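Local atomic coordinates of Exo-beta-1,3-glucanase (Streptomyces sp. SirexAA-E, PDB entry 4PEY), a protein that hydrolyses laminarin and laminarioligosaccharides as an exo-beta-1,3-glucanase of glycoside hydrolase family 55, producing glucose and laminaribiose. Residues 42-47 and 53-58. The protein carries 1 engineered substitution. Numbering follows the deposited sequence.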
ATOM      1  N   PHE A  42      -9.480  14.124 -14.708  1.00 15.08           N
ATOM      2  CA  PHE A  42      -8.057  14.393 -14.505  1.00 16.33           C
ATOM      3  C   PHE A  42      -7.774  15.873 -14.250  1.00 15.73           C
ATOM      4  O   PHE A  42      -6.985  16.201 -13.362  1.00 17.61           O
ATOM      5  CB  PHE A  42      -7.220  13.920 -15.698  1.00 16.59           C
ATOM      6  CG  PHE A  42      -5.745  14.187 -15.531  1.00 14.72           C
ATOM      7  CD1 PHE A  42      -5.035  13.574 -14.508  1.00 15.70           C
ATOM      8  CD2 PHE A  42      -5.080  15.072 -16.369  1.00 16.07           C
ATOM      9  CE1 PHE A  42      -3.679  13.814 -14.339  1.00 16.13           C
ATOM     10  CE2 PHE A  42      -3.723  15.316 -16.208  1.00 17.94           C
ATOM     11  CZ  PHE A  42      -3.023  14.692 -15.189  1.00 16.23           C
ATOM     12  N   ARG A  43      -8.407  16.764 -15.014  1.00 16.45           N
ATOM     13  CA  ARG A  43      -8.179  18.200 -14.823  1.00 17.74           C
ATOM     14  C   ARG A  43      -8.511  18.615 -13.392  1.00 18.57           C
ATOM     15  O   ARG A  43      -7.787  19.406 -12.784  1.00 18.90           O
ATOM     16  CB  ARG A  43      -9.001  19.034 -15.815  1.00 22.70           C
ATOM     17  CG  ARG A  43      -8.478  19.003 -17.250  1.00 28.94           C
ATOM     18  CD  ARG A  43      -9.073  20.129 -18.109  1.00 33.76           C
ATOM     19  NE  ARG A  43     -10.533  20.083 -18.171  1.00 37.10           N
ATOM     20  CZ  ARG A  43     -11.229  19.361 -19.047  1.00 39.52           C
ATOM     21  NH1 ARG A  43     -12.556  19.389 -19.026  1.00 41.12           N
ATOM     22  NH2 ARG A  43     -10.600  18.612 -19.945  1.00 38.50           N
ATOM     23  N   LYS A  44      -9.591  18.058 -12.850  1.00 16.56           N
ATOM     24  CA  LYS A  44      -9.992  18.358 -11.480  1.00 17.45           C
ATOM     25  C   LYS A  44      -9.080  17.712 -10.439  1.00 15.66           C
ATOM     26  O   LYS A  44      -8.874  18.280  -9.367  1.00 16.96           O
ATOM     27  CB  LYS A  44     -11.439  17.915 -11.236  1.00 19.36           C
ATOM     28  CG  LYS A  44     -12.467  18.768 -11.952  1.00 24.23           C
ATOM     29  CD  LYS A  44     -13.886  18.317 -11.637  1.00 28.76           C
ATOM     30  CE  LYS A  44     -14.157  16.905 -12.138  1.00 31.75           C
ATOM     31  NZ  LYS A  44     -15.599  16.534 -11.993  1.00 34.01           N
ATOM     32  N   GLN A  45      -8.527  16.537 -10.753  1.00 14.35           N
ATOM     33  CA  GLN A  45      -7.808  15.743  -9.750  1.00 14.40           C
ATOM     34  C   GLN A  45      -6.287  15.803  -9.848  1.00 14.48           C
ATOM     35  O   GLN A  45      -5.594  15.384  -8.921  1.00 13.79           O
ATOM     36  CB  GLN A  45      -8.241  14.275  -9.828  1.00 13.60           C
ATOM     37  CG  GLN A  45      -9.677  14.050  -9.377  1.00 15.16           C
ATOM     38  CD  GLN A  45      -9.942  14.675  -8.019  1.00 15.94           C
ATOM     39  OE1 GLN A  45     -10.577  15.728  -7.910  1.00 18.88           O
ATOM     40  NE2 GLN A  45      -9.430  14.047  -6.979  1.00 18.84           N
ATOM     41  N   GLU A  46      -5.778  16.328 -10.962  1.00 15.04           N
ATOM     42  CA  GLU A  46      -4.340  16.351 -11.230  1.00 15.61           C
ATOM     43  C   GLU A  46      -3.489  16.861 -10.059  1.00 13.52           C
ATOM     44  O   GLU A  46      -2.523  16.209  -9.656  1.00 14.90           O
ATOM     45  CB  GLU A  46      -4.055  17.205 -12.471  1.00 16.49           C
ATOM     46  CG  GLU A  46      -2.580  17.310 -12.815  1.00 18.45           C
ATOM     47  CD  GLU A  46      -2.337  18.098 -14.085  1.00 19.30           C
ATOM     48  OE1 GLU A  46      -3.230  18.863 -14.502  1.00 22.74           O
ATOM     49  OE2 GLU A  46      -1.249  17.957 -14.668  1.00 20.92           O
ATOM     50  N   SER A  47      -3.839  18.018  -9.510  0.73 14.67           N
ATOM     51  CA  SER A  47      -3.052  18.566  -8.409  0.73 16.17           C
ATOM     52  C   SER A  47      -3.867  18.632  -7.121  0.73 16.38           C
ATOM     53  O   SER A  47      -3.511  19.355  -6.188  0.73 17.38           O
ATOM     54  CB  SER A  47      -2.516  19.955  -8.766  0.73 17.55           C
ATOM     55  OG  SER A  47      -3.572  20.844  -9.072  0.73 18.57           O
ATOM     56  N   ASP A  53     -12.716  15.248  -3.010  1.00 15.42           N
ATOM     57  CA  ASP A  53     -13.349  14.582  -4.141  1.00 14.56           C
ATOM     58  C   ASP A  53     -12.713  13.202  -4.366  1.00 13.80           C
ATOM     59  O   ASP A  53     -11.531  12.994  -4.083  1.00 14.46           O
ATOM     60  CB  ASP A  53     -13.267  15.447  -5.403  1.00 17.20           C
ATOM     61  CG  ASP A  53     -14.267  16.611  -5.384  1.00 22.80           C
ATOM     62  OD1 ASP A  53     -15.212  16.598  -4.565  1.00 26.10           O
ATOM     63  OD2 ASP A  53     -14.125  17.533  -6.206  1.00 27.75           O
ATOM     64  N   ARG A  54     -13.525  12.262  -4.852  1.00 13.32           N
ATOM     65  CA  ARG A  54     -13.140  10.860  -5.034  1.00 12.23           C
ATOM     66  C   ARG A  54     -13.799  10.303  -6.289  1.00 13.41           C
ATOM     67  O   ARG A  54     -14.985  10.544  -6.507  1.00 15.23           O
ATOM     68  CB  ARG A  54     -13.568  10.009  -3.830  1.00 13.53           C
ATOM     69  CG  ARG A  54     -12.967  10.412  -2.489  1.00 12.77           C
ATOM     70  CD  ARG A  54     -11.483  10.108  -2.467  1.00 12.29           C
ATOM     71  NE  ARG A  54     -10.891  10.257  -1.137  1.00 13.08           N
ATOM     72  CZ  ARG A  54     -10.398  11.394  -0.647  1.00 13.04           C
ATOM     73  NH1 ARG A  54     -10.452  12.514  -1.358  1.00 12.33           N
ATOM     74  NH2 ARG A  54      -9.865  11.416   0.570  1.00 14.50           N
ATOM     75  N   TYR A  55     -13.062   9.525  -7.083  1.00 12.12           N
ATOM     76  CA  TYR A  55     -13.605   8.987  -8.332  1.00 13.51           C
ATOM     77  C   TYR A  55     -13.165   7.567  -8.600  1.00 12.09           C
ATOM     78  O   TYR A  55     -11.975   7.249  -8.454  1.00 12.13           O
ATOM     79  CB  TYR A  55     -13.178   9.835  -9.535  1.00 14.93           C
ATOM     80  CG  TYR A  55     -13.635  11.263  -9.504  1.00 16.86           C
ATOM     81  CD1 TYR A  55     -12.854  12.245  -8.907  1.00 17.08           C
ATOM     82  CD2 TYR A  55     -14.833  11.639 -10.089  1.00 19.67           C
ATOM     83  CE1 TYR A  55     -13.259  13.553  -8.881  1.00 19.82           C
ATOM     84  CE2 TYR A  55     -15.248  12.952 -10.072  1.00 22.32           C
ATOM     85  CZ  TYR A  55     -14.456  13.903  -9.468  1.00 23.53           C
ATOM     86  OH  TYR A  55     -14.864  15.216  -9.448  1.00 28.55           O
ATOM     87  N   ALA A  56     -14.106   6.731  -9.046  1.00 11.44           N
ATOM     88  CA  ALA A  56     -13.760   5.420  -9.597  1.00 10.18           C
ATOM     89  C   ALA A  56     -14.171   5.379 -11.056  1.00 13.22           C
ATOM     90  O   ALA A  56     -15.315   5.699 -11.390  1.00 14.94           O
ATOM     91  CB  ALA A  56     -14.433   4.287  -8.821  1.00 12.11           C
ATOM     92  N   LEU A  57     -13.232   5.002 -11.921  1.00 12.19           N
ATOM     93  CA  LEU A  57     -13.488   4.843 -13.353  1.00 12.81           C
ATOM     94  C   LEU A  57     -13.536   3.347 -13.644  1.00 13.48           C
ATOM     95  O   LEU A  57     -12.553   2.634 -13.430  1.00 14.22           O
ATOM     96  CB  LEU A  57     -12.403   5.523 -14.195  1.00 13.05           C
ATOM     97  CG  LEU A  57     -12.009   6.943 -13.770  1.00 12.28           C
ATOM     98  CD1 LEU A  57     -10.840   7.452 -14.608  1.00 14.03           C
ATOM     99  CD2 LEU A  57     -13.208   7.886 -13.855  1.00 14.67           C
ATOM    100  N   MET A  58     -14.681   2.866 -14.117  1.00 13.13           N
ATOM    101  CA  MET A  58     -14.893   1.437 -14.325  0.65 12.11           C
ATOM    102  C   MET A  58     -15.247   1.158 -15.773  1.00 14.72           C
ATOM    103  O   MET A  58     -16.134   1.800 -16.325  1.00 16.83           O
ATOM    104  CB  MET A  58     -16.005   0.924 -13.406  0.65 12.73           C
ATOM    105  CG  MET A  58     -15.613   0.863 -11.940  0.65 13.56           C
ATOM    106  SD  MET A  58     -14.486  -0.507 -11.655  0.65 15.04           S
ATOM    107  CE  MET A  58     -14.404  -0.536  -9.870  0.65 13.99           C
TER
HETATM  108  O   HOH W   1      -9.733  15.099  -4.210  1.00 19.72           O
HETATM  109  O   HOH W   2     -12.885  17.130  -8.351  1.00 25.74           O
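Tyr55 reaches from the start of strand 55-59 to the last turn of helix 34-45, where Lys44 and Gln45 meet it at different points. Lys44 crosses it at about a right angle: its chain bends at chi3 (-64°) and brings NZ to donate a hydrogen bond to Tyr55 OH, 3.0 Å away. Gln45 comes in along the CD1-CE1 side of the ring, its CG 3.7 Å from Tyr55 CE1, with the amide turned 56° from the ring plane and OE1 at the ring edge. A water in the ring plane ties the polar ends together, donating to Gln45 OE1 (2.7 Å) and to Asp53 OD2 and accepting from Tyr55 OH. A second water links Gln45 NE2 to Asp53 O, while the same NE2 also bonds Phe73 O and OE1 takes Asn48 ND2, so both ends of the amide are held. With a phenylalanine in place of Tyr55, Lys44 NZ would probably lose this acceptor and the bridging water the hydroxyl that donates to it. Val41 and Leu25 also touch the tyrosine. Helix 34-45, linking the parallel strands 24-27 and 55-59, thus packs on the second, at the beginning of the parallel beta-helix architecture of family 55.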